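Side-chain contacts in phosphatase YwpJ (Bacillus subtilis, PDB 1NRW), which removes phosphate from five- and six-carbon sugar phosphates and nucleoside monophosphates in vitro, and less readily from flavin mononucleotide, with magnesium as cofactor: residues E27-Q32 with G279-M284; R31-Q34 with E39-V42; H48-S53 with E105-S110; S66-V71 with T199-A204. One frame throughout, in Å; residues are numbered along the deposited sequence. Where two conformers were deposited one is given.

Contact 1. Residues E27-Q32 with G279-M284; sequences ENALRQ and GVAHMM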
loop_
_atom_site.group_PDB
_atom_site.type_symbol
_atom_site.label_atom_id
_atom_site.label_comp_id
_atom_site.label_asym_id
_atom_site.label_seq_id
_atom_site.Cartn_x
_atom_site.Cartn_y
_atom_site.Cartn_z
ATOM N N GLU A 27 -17.864 -3.649 -3.963
ATOM C CA GLU A 27 -18.475 -2.598 -3.161
ATOM C C GLU A 27 -19.593 -3.203 -2.323
ATOM O O GLU A 27 -19.698 -2.925 -1.132
ATOM C CB GLU A 27 -19.049 -1.474 -4.032
ATOM C CG GLU A 27 -19.537 -0.293 -3.193
ATOM C CD GLU A 27 -20.234 0.785 -4.001
ATOM O OE1 GLU A 27 -20.066 0.814 -5.237
ATOM O OE2 GLU A 27 -20.945 1.611 -3.390
ATOM N N ASN A 28 -20.430 -4.027 -2.948
ATOM C CA ASN A 28 -21.523 -4.670 -2.228
ATOM C C ASN A 28 -20.995 -5.553 -1.101
ATOM O O ASN A 28 -21.559 -5.573 -0.008
ATOM C CB ASN A 28 -22.387 -5.508 -3.181
ATOM C CG ASN A 28 -23.266 -4.652 -4.083
ATOM O OD1 ASN A 28 -23.912 -3.708 -3.627
ATOM N ND2 ASN A 28 -23.308 -4.992 -5.369
ATOM N N ALA A 29 -19.909 -6.279 -1.366
ATOM C CA ALA A 29 -19.319 -7.157 -0.354
ATOM C C ALA A 29 -18.807 -6.357 0.844
ATOM O O ALA A 29 -18.965 -6.780 1.992
ATOM C CB ALA A 29 -18.183 -7.983 -0.966
ATOM N N LEU A 30 -18.190 -5.207 0.583
ATOM C CA LEU A 30 -17.674 -4.359 1.660
ATOM C C LEU A 30 -18.804 -3.828 2.533
ATOM O O LEU A 30 -18.723 -3.859 3.764
ATOM C CB LEU A 30 -16.893 -3.162 1.102
ATOM C CG LEU A 30 -15.478 -3.362 0.561
ATOM C CD1 LEU A 30 -14.888 -2.005 0.189
ATOM C CD2 LEU A 30 -14.616 -4.036 1.608
ATOM N N ARG A 31 -19.853 -3.326 1.893
ATOM C CA ARG A 31 -20.993 -2.790 2.624
ATOM C C ARG A 31 -21.709 -3.883 3.408
ATOM O O ARG A 31 -22.201 -3.634 4.507
ATOM C CB ARG A 31 -21.963 -2.104 1.663
ATOM C CG ARG A 31 -21.372 -0.863 1.009
ATOM C CD ARG A 31 -22.348 -0.207 0.051
ATOM N NE ARG A 31 -21.773 0.992 -0.558
ATOM C CZ ARG A 31 -21.490 2.110 0.104
ATOM N NH1 ARG A 31 -21.727 2.200 1.409
ATOM N NH2 ARG A 31 -20.961 3.143 -0.542
ATOM N N GLN A 32 -21.759 -5.091 2.855
ATOM C CA GLN A 32 -22.424 -6.194 3.551
ATOM C C GLN A 32 -21.644 -6.554 4.806
ATOM O O GLN A 32 -22.225 -6.838 5.854
ATOM C CB GLN A 32 -22.539 -7.424 2.646
ATOM C CG GLN A 32 -23.247 -8.610 3.309
ATOM C CD GLN A 32 -24.599 -8.228 3.889
ATOM O OE1 GLN A 32 -25.416 -7.598 3.213
ATOM N NE2 GLN A 32 -24.845 -8.611 5.141
ATOM N N GLY A 279 -12.216 -11.294 -6.333
ATOM C CA GLY A 279 -11.704 -12.143 -5.270
ATOM C C GLY A 279 -12.069 -11.672 -3.872
ATOM O O GLY A 279 -12.343 -12.481 -2.985
ATOM N N VAL A 280 -12.072 -10.363 -3.652
ATOM C CA VAL A 280 -12.421 -9.856 -2.331
ATOM C C VAL A 280 -13.864 -10.234 -1.987
ATOM O O VAL A 280 -14.141 -10.691 -0.874
ATOM C CB VAL A 280 -12.219 -8.323 -2.247
ATOM C CG1 VAL A 280 -12.752 -7.801 -0.930
ATOM C CG2 VAL A 280 -10.723 -8.001 -2.365
ATOM N N ALA A 281 -14.780 -10.059 -2.935
ATOM C CA ALA A 281 -16.174 -10.426 -2.695
ATOM C C ALA A 281 -16.281 -11.942 -2.462
ATOM O O ALA A 281 -16.988 -12.392 -1.553
ATOM C CB ALA A 281 -17.043 -10.012 -3.878
ATOM N N HIS A 282 -15.572 -12.727 -3.274
ATOM C CA HIS A 282 -15.600 -14.184 -3.127
ATOM C C HIS A 282 -15.142 -14.587 -1.731
ATOM O O HIS A 282 -15.738 -15.460 -1.101
ATOM C CB HIS A 282 -14.716 -14.865 -4.184
ATOM C CG HIS A 282 -14.540 -16.338 -3.960
ATOM N ND1 HIS A 282 -13.527 -16.857 -3.185
ATOM C CD2 HIS A 282 -15.278 -17.397 -4.373
ATOM C CE1 HIS A 282 -13.646 -18.173 -3.128
ATOM N NE2 HIS A 282 -14.701 -18.526 -3.841
HETATM N N MSE A 283 -14.081 -13.952 -1.244
HETATM C CA MSE A 283 -13.587 -14.264 0.089
HETATM C C MSE A 283 -14.657 -13.966 1.140
HETATM O O MSE A 283 -14.905 -14.769 2.036
HETATM C CB MSE A 283 -12.340 -13.446 0.402
HETATM C CG MSE A 283 -11.905 -13.569 1.849
HETATM SE SE MSE A 283 -10.685 -12.170 2.320
HETATM C CE MSE A 283 -11.863 -10.665 2.057
HETATM N N MSE A 284 -15.285 -12.798 1.030
HETATM C CA MSE A 284 -16.320 -12.402 1.979
HETATM C C MSE A 284 -17.466 -13.395 2.082
HETATM O O MSE A 284 -17.943 -13.702 3.177
HETATM C CB MSE A 284 -16.898 -11.037 1.595
HETATM C CG MSE A 284 -15.929 -9.896 1.753
HETATM SE SE MSE A 284 -15.522 -9.628 3.605
HETATM C CE MSE A 284 -14.241 -11.036 3.835
#
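Ala29 and Ala281 bring two helices together with almost nothing between the backbones. The methyl CB of Ala29 lies 3.6 Å from CA of Ala281 and 3.7 Å from its CB, and the two CA atoms are just 5.1 Å apart. Alanine suits both places because its single methyl lets the two backbones come this close. One turn on, Met284, present as selenomethionine, closes over the same methyl. Its CB lies 4.2 Å and its CG 4.0 Å from CB of Ala29. CG is set beside the backbone N (chi1 -68°); the bend at chi2 then carries SE of Met284 away from Ala29 to CB of Ala33 at 4.1 Å, and the bend at chi3 takes CE further off. An unbranched, flexible methionine chain suits such a bend. One polar tie joins the same helix pair, Asn26 OD1 accepting from Ala281 N. Helices 24-35 and 279-286 thus lie side by side against strand 6-10 of the large sheet: Leu30 and Val280 rest on Ile9, Met283 and Met284 on Ile7.

Contact 2. Residues R31-Q34 with E39-V42; sequences RQAQ and EVVV
In the returning half of a beta-alpha-beta crossover, where helix 24-35 leads back into strand 39-43, Ala33 and Gln34 pack against Val40. All of the direct touching is done by one methyl of the valine. CG2 of Val40 stands 3.8 Å from CB of Ala33 and 3.9 Å from CG of Gln34, resting against both a short side chain and the aliphatic stem of a long one. This methyl lies anti to the carbonyl carbon of Val40, while CG1, anti to the backbone N (chi1 175°), is turned to other neighbours. Alanine fits the helix position because its single methyl lets the helix sit close to the sheet, and a beta-branched valine is at home in a strand whose side chains must fill a core.

Gln34 has two roles. Its chain crosses the valine side chain at about a right angle and is extended about CB-CG (chi2 -177°), which carries the amide on past the apolar patch. There NE2 donates to the backbone O of Lys61 and also to a water at 2.9 Å. The same water accepts from the backbone N of Val40 at 3.0 Å, so it bridges helix and strand beside the methyl contact. A glutamine serves well here, long enough to contribute an apolar stem and still place an amide N-H at the border. The strand-helix-strand crossover, with strands 6-10 and 39-43 parallel and adjacent and helix 24-35 packed on the sheet, is characteristic of the Rossmann-like core of haloacid dehalogenase phosphatases.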
loop_
_atom_site.group_PDB
_atom_site.type_symbol
_atom_site.label_atom_id
_atom_site.label_comp_id
_atom_site.label_asym_id
_atom_site.label_seq_id
_atom_site.Cartn_x
_atom_site.Cartn_y
_atom_site.Cartn_z
ATOM N N ARG A 31 -19.853 -3.326 1.893
ATOM C CA ARG A 31 -20.993 -2.790 2.624
ATOM C C ARG A 31 -21.709 -3.883 3.408
ATOM O O ARG A 31 -22.201 -3.634 4.507
ATOM C CB ARG A 31 -21.963 -2.104 1.663
ATOM C CG ARG A 31 -21.372 -0.863 1.009
ATOM C CD ARG A 31 -22.348 -0.207 0.051
ATOM N NE ARG A 31 -21.773 0.992 -0.558
ATOM C CZ ARG A 31 -21.490 2.110 0.104
ATOM N NH1 ARG A 31 -21.727 2.200 1.409
ATOM N NH2 ARG A 31 -20.961 3.143 -0.542
ATOM N N GLN A 32 -21.759 -5.091 2.855
ATOM C CA GLN A 32 -22.424 -6.194 3.551
ATOM C C GLN A 32 -21.644 -6.554 4.806
ATOM O O GLN A 32 -22.225 -6.838 5.854
ATOM C CB GLN A 32 -22.539 -7.424 2.646
ATOM C CG GLN A 32 -23.247 -8.610 3.309
ATOM C CD GLN A 32 -24.599 -8.228 3.889
ATOM O OE1 GLN A 32 -25.416 -7.598 3.213
ATOM N NE2 GLN A 32 -24.845 -8.611 5.141
ATOM N N ALA A 33 -20.320 -6.544 4.693
ATOM C CA ALA A 33 -19.458 -6.851 5.821
ATOM C C ALA A 33 -19.680 -5.823 6.926
ATOM O O ALA A 33 -19.770 -6.174 8.100
ATOM C CB ALA A 33 -17.993 -6.849 5.383
ATOM N N GLN A 34 -19.779 -4.551 6.552
ATOM C CA GLN A 34 -19.994 -3.508 7.546
ATOM C C GLN A 34 -21.383 -3.661 8.147
ATOM O O GLN A 34 -21.603 -3.384 9.329
ATOM C CB GLN A 34 -19.816 -2.125 6.910
ATOM C CG GLN A 34 -18.410 -1.906 6.374
ATOM C CD GLN A 34 -18.201 -0.519 5.803
ATOM O OE1 GLN A 34 -18.969 -0.066 4.958
ATOM N NE2 GLN A 34 -17.156 0.161 6.261
ATOM N N GLU A 39 -15.579 -4.941 11.193
ATOM C CA GLU A 39 -14.764 -3.753 10.983
ATOM C C GLU A 39 -13.936 -3.998 9.725
ATOM O O GLU A 39 -13.169 -4.959 9.656
ATOM C CB GLU A 39 -13.828 -3.519 12.171
ATOM C CG GLU A 39 -14.527 -3.232 13.496
ATOM C CD GLU A 39 -15.225 -1.882 13.526
ATOM O OE1 GLU A 39 -14.999 -1.058 12.615
ATOM O OE2 GLU A 39 -15.997 -1.638 14.476
ATOM N N VAL A 40 -14.101 -3.138 8.727
ATOM C CA VAL A 40 -13.353 -3.288 7.486
ATOM C C VAL A 40 -12.230 -2.270 7.407
ATOM O O VAL A 40 -12.442 -1.073 7.628
ATOM C CB VAL A 40 -14.266 -3.129 6.251
ATOM C CG1 VAL A 40 -13.422 -3.171 4.975
ATOM C CG2 VAL A 40 -15.308 -4.248 6.232
ATOM N N VAL A 41 -11.034 -2.757 7.092
ATOM C CA VAL A 41 -9.859 -1.906 6.975
ATOM C C VAL A 41 -9.193 -2.107 5.620
ATOM O O VAL A 41 -8.997 -3.239 5.182
ATOM C CB VAL A 41 -8.828 -2.242 8.076
ATOM C CG1 VAL A 41 -7.686 -1.236 8.046
ATOM C CG2 VAL A 41 -9.512 -2.261 9.435
ATOM N N VAL A 42 -8.874 -1.005 4.951
ATOM C CA VAL A 42 -8.193 -1.053 3.661
ATOM C C VAL A 42 -6.756 -0.627 3.956
ATOM O O VAL A 42 -6.521 0.424 4.565
ATOM C CB VAL A 42 -8.865 -0.108 2.644
ATOM C CG1 VAL A 42 -8.006 0.032 1.395
ATOM C CG2 VAL A 42 -10.229 -0.667 2.267
HETATM O O HOH W 1 -15.243 -0.381 8.409
#

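Contact 3. Residues H48-S53 with E105-S110; sequences HFDVMS and EVFTGS
CE2 of the Phe49 ring approaches the carbonyls of Gly109 and Ser110. In the conformer described, one of two deposited, CE2 of Phe49 lies 3.8 Å from O of Ser110 and 4.1 Å from O of Gly109. The Gly109 oxygen is at the ring edge, near its plane, where the faintly positive C-H rim probably suits it, though this holds for the one conformer and is the less certain for that. Close by, OD2 of Asp50 likewise stands near the plane of the Phe107 ring, 4.2 Å from CE1.

A second shell of bonds surrounds these groups. Asp50 OD2 accepts from the backbone N of Ala47, just ahead of the helix, a bond that suits an aspartate in a first turn. CG of Phe49 sits between its backbone N and carbonyl carbon (chi1 49°), a setting crowded within a helix but tolerable near its start, where there is no preceding turn to strike. Ser53 holds the backbone O of Phe49 with two bonds, from N at 3.0 Å and from OG at 2.9 Å, on opposite faces of the carbonyl plane. On the strand side, Ser110 OG bonds to Tyr113 OH, while Phe49, Asp50 and Phe107 all rest on Ile112.

Here the helix that follows phosphate-binding Thr44 and Gly45 in the core meets a strand end of the six-stranded sheet, an arrangement consistent with the core-to-cap junction of Cof-type haloacid dehalogenase phosphatases.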
loop_
_atom_site.group_PDB
_atom_site.type_symbol
_atom_site.label_atom_id
_atom_site.label_comp_id
_atom_site.label_asym_id
_atom_site.label_seq_id
_atom_site.Cartn_x
_atom_site.Cartn_y
_atom_site.Cartn_z
ATOM N N HIS A 48 -3.125 8.300 2.369
ATOM C CA HIS A 48 -4.523 8.285 2.755
ATOM C C HIS A 48 -5.380 9.023 1.711
ATOM O O HIS A 48 -6.472 8.571 1.372
ATOM C CB HIS A 48 -4.689 8.936 4.141
ATOM C CG HIS A 48 -6.115 9.077 4.582
ATOM N ND1 HIS A 48 -6.919 7.997 4.883
ATOM C CD2 HIS A 48 -6.878 10.179 4.777
ATOM C CE1 HIS A 48 -8.116 8.428 5.243
ATOM N NE2 HIS A 48 -8.116 9.747 5.188
ATOM N N PHE A 49 -4.885 10.147 1.196
ATOM C CA PHE A 49 -5.657 10.891 0.208
ATOM C C PHE A 49 -5.810 10.157 -1.123
ATOM O O PHE A 49 -6.740 10.430 -1.877
ATOM C CB PHE A 49 -5.084 12.307 0.001
ATOM C CG PHE A 49 -3.595 12.357 -0.218
ATOM C CD1 PHE A 49 -3.028 11.871 -1.389
ATOM C CD2 PHE A 49 -2.765 12.939 0.736
ATOM C CE1 PHE A 49 -1.651 11.969 -1.609
ATOM C CE2 PHE A 49 -1.390 13.041 0.527
ATOM C CZ PHE A 49 -0.832 12.555 -0.648
ATOM N N ASP A 50 -4.912 9.217 -1.405
ATOM C CA ASP A 50 -5.001 8.428 -2.640
ATOM C C ASP A 50 -6.194 7.486 -2.493
ATOM O O ASP A 50 -6.923 7.225 -3.452
ATOM C CB ASP A 50 -3.744 7.579 -2.875
ATOM C CG ASP A 50 -2.558 8.394 -3.338
ATOM O OD1 ASP A 50 -2.758 9.344 -4.124
ATOM O OD2 ASP A 50 -1.418 8.069 -2.933
ATOM N N VAL A 51 -6.387 6.965 -1.283
ATOM C CA VAL A 51 -7.499 6.060 -1.031
ATOM C C VAL A 51 -8.807 6.844 -1.076
ATOM O O VAL A 51 -9.786 6.390 -1.661
ATOM C CB VAL A 51 -7.369 5.369 0.351
ATOM C CG1 VAL A 51 -8.534 4.406 0.564
ATOM C CG2 VAL A 51 -6.042 4.622 0.438
HETATM N N MSE A 52 -8.812 8.024 -0.463
HETATM C CA MSE A 52 -10.006 8.866 -0.435
HETATM C C MSE A 52 -10.458 9.280 -1.832
HETATM O O MSE A 52 -11.656 9.394 -2.094
HETATM C CB MSE A 52 -9.746 10.113 0.408
HETATM C CG MSE A 52 -9.390 9.806 1.846
HETATM SE SE MSE A 52 -10.863 8.979 2.775
HETATM C CE MSE A 52 -10.502 7.135 2.401
ATOM N N SER A 53 -9.503 9.507 -2.730
ATOM C CA SER A 53 -9.843 9.902 -4.093
ATOM C C SER A 53 -10.657 8.811 -4.778
ATOM O O SER A 53 -11.505 9.094 -5.627
ATOM C CB SER A 53 -8.577 10.197 -4.898
ATOM O OG SER A 53 -7.921 11.346 -4.387
ATOM N N GLU A 105 9.565 8.568 -4.299
ATOM C CA GLU A 105 8.378 9.298 -3.884
ATOM C C GLU A 105 8.400 9.311 -2.364
ATOM O O GLU A 105 8.657 8.282 -1.737
ATOM C CB GLU A 105 7.115 8.597 -4.392
ATOM C CG GLU A 105 7.056 8.481 -5.915
ATOM C CD GLU A 105 5.791 7.799 -6.407
ATOM O OE1 GLU A 105 4.888 7.532 -5.584
ATOM O OE2 GLU A 105 5.699 7.536 -7.625
ATOM N N VAL A 106 8.146 10.477 -1.780
ATOM C CA VAL A 106 8.158 10.620 -0.327
ATOM C C VAL A 106 6.750 10.883 0.193
ATOM O O VAL A 106 6.175 11.950 -0.028
ATOM C CB VAL A 106 9.086 11.780 0.109
ATOM C CG1 VAL A 106 9.240 11.785 1.628
ATOM C CG2 VAL A 106 10.457 11.634 -0.560
ATOM N N PHE A 107 6.197 9.895 0.883
ATOM C CA PHE A 107 4.858 10.010 1.439
ATOM C C PHE A 107 4.920 10.731 2.778
ATOM O O PHE A 107 5.563 10.261 3.712
ATOM C CB PHE A 107 4.253 8.615 1.607
ATOM C CG PHE A 107 3.985 7.917 0.299
ATOM C CD1 PHE A 107 2.727 7.993 -0.298
ATOM C CD2 PHE A 107 5.001 7.234 -0.360
ATOM C CE1 PHE A 107 2.487 7.396 -1.540
ATOM C CE2 PHE A 107 4.771 6.631 -1.607
ATOM C CZ PHE A 107 3.512 6.716 -2.193
ATOM N N THR A 108 4.257 11.881 2.850
ATOM C CA THR A 108 4.224 12.694 4.062
ATOM C C THR A 108 2.771 13.013 4.384
ATOM O O THR A 108 1.857 12.466 3.770
ATOM C CB THR A 108 4.967 14.027 3.862
ATOM O OG1 THR A 108 4.212 14.865 2.978
ATOM C CG2 THR A 108 6.343 13.784 3.268
ATOM N N GLY A 109 2.554 13.907 5.338
ATOM C CA GLY A 109 1.189 14.265 5.679
ATOM C C GLY A 109 0.534 15.102 4.592
ATOM O O GLY A 109 -0.554 14.782 4.111
ATOM N N SER A 110 1.219 16.170 4.193
ATOM C CA SER A 110 0.724 17.095 3.176
ATOM C C SER A 110 0.585 16.531 1.762
ATOM O O SER A 110 -0.455 16.699 1.122
ATOM C CB SER A 110 1.622 18.333 3.146
ATOM O OG SER A 110 2.989 17.963 3.091
#

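Contact 4. Residues S66-V71 with T199-A204; sequences SANGAV and TLVSSA
Asn68 meets Val201 and Thr199 from the middle of three successive residues with positive phi, a rare run for residues other than glycine. Its own phi is 62°, in the left-handed region that asparagine tolerates better than most. Gly69 goes further, to 94°, where a CB would be jammed against the carbonyl O of Asn68, so glycine is called for. The turn is tied together by O of Ser66, which accepts from Gly69 N and Val71 N on opposite faces of its plane; Ala70 and Val71 both face Ser66, forming a classic beta bulge.

With CG anti to the backbone N (chi1 -167°), the amide of Asn68 extends toward the strand and meets the valine coming from the opposite direction. CG2 of Val201 is nearly equidistant from the whole group, 3.7 Å from OD1, 3.8 Å from ND2 and 4.0 Å from CG of Asn68. The methyl CG2 of Thr199 lies 3.9 Å from the same ND2, while Thr199 OG1 is bonded to Ser212 O. These methyls pack without bonding; the polar hold on ND2 comes from Ser211 OG. An alanine here is likely to leave the Ser211 hydroxyl without this donor and open a gap beside the Val201 and Thr199 methyls. Lys217 and Asn243, both phosphate-binding, lie close to Asn68 and Val201 respectively. The loop between strands 63-66 and 71-73 of the large sheet thus abuts strand 198-201, the edge strand beside 207-212 in the smaller sheet.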
loop_
_atom_site.group_PDB
_atom_site.type_symbol
_atom_site.label_atom_id
_atom_site.label_comp_id
_atom_site.label_asym_id
_atom_site.label_seq_id
_atom_site.Cartn_x
_atom_site.Cartn_y
_atom_site.Cartn_z
ATOM N N SER A 66 -2.477 3.452 5.776
ATOM C CA SER A 66 -1.743 3.951 4.619
ATOM C C SER A 66 -0.251 4.075 4.883
ATOM O O SER A 66 0.212 3.846 5.995
ATOM C CB SER A 66 -2.320 5.307 4.182
ATOM O OG SER A 66 -2.279 6.262 5.226
ATOM N N ALA A 67 0.500 4.427 3.846
ATOM C CA ALA A 67 1.942 4.581 3.970
ATOM C C ALA A 67 2.608 3.342 4.567
ATOM O O ALA A 67 3.498 3.437 5.416
ATOM C CB ALA A 67 2.261 5.815 4.803
ATOM N N ASN A 68 2.162 2.175 4.111
ATOM C CA ASN A 68 2.720 0.902 4.543
ATOM C C ASN A 68 2.570 0.630 6.039
ATOM O O ASN A 68 3.423 -0.020 6.643
ATOM C CB ASN A 68 4.204 0.827 4.152
ATOM C CG ASN A 68 4.771 -0.573 4.276
ATOM O OD1 ASN A 68 4.161 -1.539 3.816
ATOM N ND2 ASN A 68 5.949 -0.692 4.884
ATOM N N GLY A 69 1.490 1.121 6.633
ATOM C CA GLY A 69 1.273 0.876 8.048
ATOM C C GLY A 69 1.798 1.975 8.949
ATOM O O GLY A 69 1.778 1.844 10.175
ATOM N N ALA A 70 2.276 3.060 8.351
ATOM C CA ALA A 70 2.783 4.182 9.134
ATOM C C ALA A 70 1.641 5.087 9.584
ATOM O O ALA A 70 1.774 5.827 10.561
ATOM C CB ALA A 70 3.784 4.995 8.305
ATOM N N VAL A 71 0.519 5.025 8.872
ATOM C CA VAL A 71 -0.625 5.876 9.185
ATOM C C VAL A 71 -1.955 5.128 9.276
ATOM O O VAL A 71 -2.235 4.230 8.477
ATOM C CB VAL A 71 -0.759 7.002 8.123
ATOM C CG1 VAL A 71 -1.918 7.921 8.466
ATOM C CG2 VAL A 71 0.541 7.787 8.036
ATOM N N THR A 199 11.637 -0.800 8.046
ATOM C CA THR A 199 10.840 -1.895 7.507
ATOM C C THR A 199 11.069 -1.806 5.993
ATOM O O THR A 199 10.876 -0.744 5.394
ATOM C CB THR A 199 9.328 -1.726 7.803
ATOM O OG1 THR A 199 9.079 -1.940 9.199
ATOM C CG2 THR A 199 8.512 -2.730 6.998
ATOM N N LEU A 200 11.515 -2.902 5.389
ATOM C CA LEU A 200 11.771 -2.939 3.950
ATOM C C LEU A 200 10.820 -3.903 3.252
ATOM O O LEU A 200 10.761 -5.086 3.592
ATOM C CB LEU A 200 13.217 -3.372 3.675
ATOM C CG LEU A 200 13.557 -3.728 2.215
ATOM C CD1 LEU A 200 13.442 -2.490 1.335
ATOM C CD2 LEU A 200 14.968 -4.300 2.137
ATOM N N VAL A 201 10.073 -3.390 2.277
ATOM C CA VAL A 201 9.136 -4.205 1.510
ATOM C C VAL A 201 9.131 -3.760 0.050
ATOM O O VAL A 201 9.921 -2.905 -0.354
ATOM C CB VAL A 201 7.683 -4.095 2.056
ATOM C CG1 VAL A 201 7.628 -4.570 3.498
ATOM C CG2 VAL A 201 7.179 -2.659 1.935
ATOM N N SER A 202 8.245 -4.362 -0.738
ATOM C CA SER A 202 8.090 -4.019 -2.147
ATOM C C SER A 202 6.616 -4.167 -2.495
ATOM O O SER A 202 5.936 -5.052 -1.961
ATOM C CB SER A 202 8.930 -4.948 -3.031
ATOM O OG SER A 202 8.640 -4.742 -4.407
ATOM N N SER A 203 6.116 -3.299 -3.373
ATOM C CA SER A 203 4.717 -3.356 -3.791
ATOM C C SER A 203 4.608 -3.567 -5.302
ATOM O O SER A 203 3.506 -3.575 -5.853
ATOM C CB SER A 203 3.986 -2.066 -3.409
ATOM O OG SER A 203 4.538 -0.942 -4.079
ATOM N N ALA A 204 5.754 -3.721 -5.956
ATOM C CA ALA A 204 5.813 -3.935 -7.403
ATOM C C ALA A 204 7.208 -4.426 -7.794
ATOM O O ALA A 204 8.185 -4.172 -7.091
ATOM C CB ALA A 204 5.473 -2.641 -8.144
#

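Overall arrangement
Contacts 1 and 2 share helix 24-35 and touch, their centres about 8 Å apart: Leu30 CD2 meets Val40 CG1 at 3.7 Å. Contacts 3 and 4 lie more than 20 Å from both, centre to centre, and their own centres are about 12 Å apart; they touch where His48 N meets Ser66 CB at 3.6 Å. Each joins the large sheet's side of the molecule to the smaller sheet, whereas contacts 1 and 2 stay within the former. The calcium ion held by Asp10, Asp12, Asp240 and Ser241 is about 10 Å from the side chain of Asn68 and about 13 Å from that of Phe107. Contact 1 ends beside phosphate-binding Lys285.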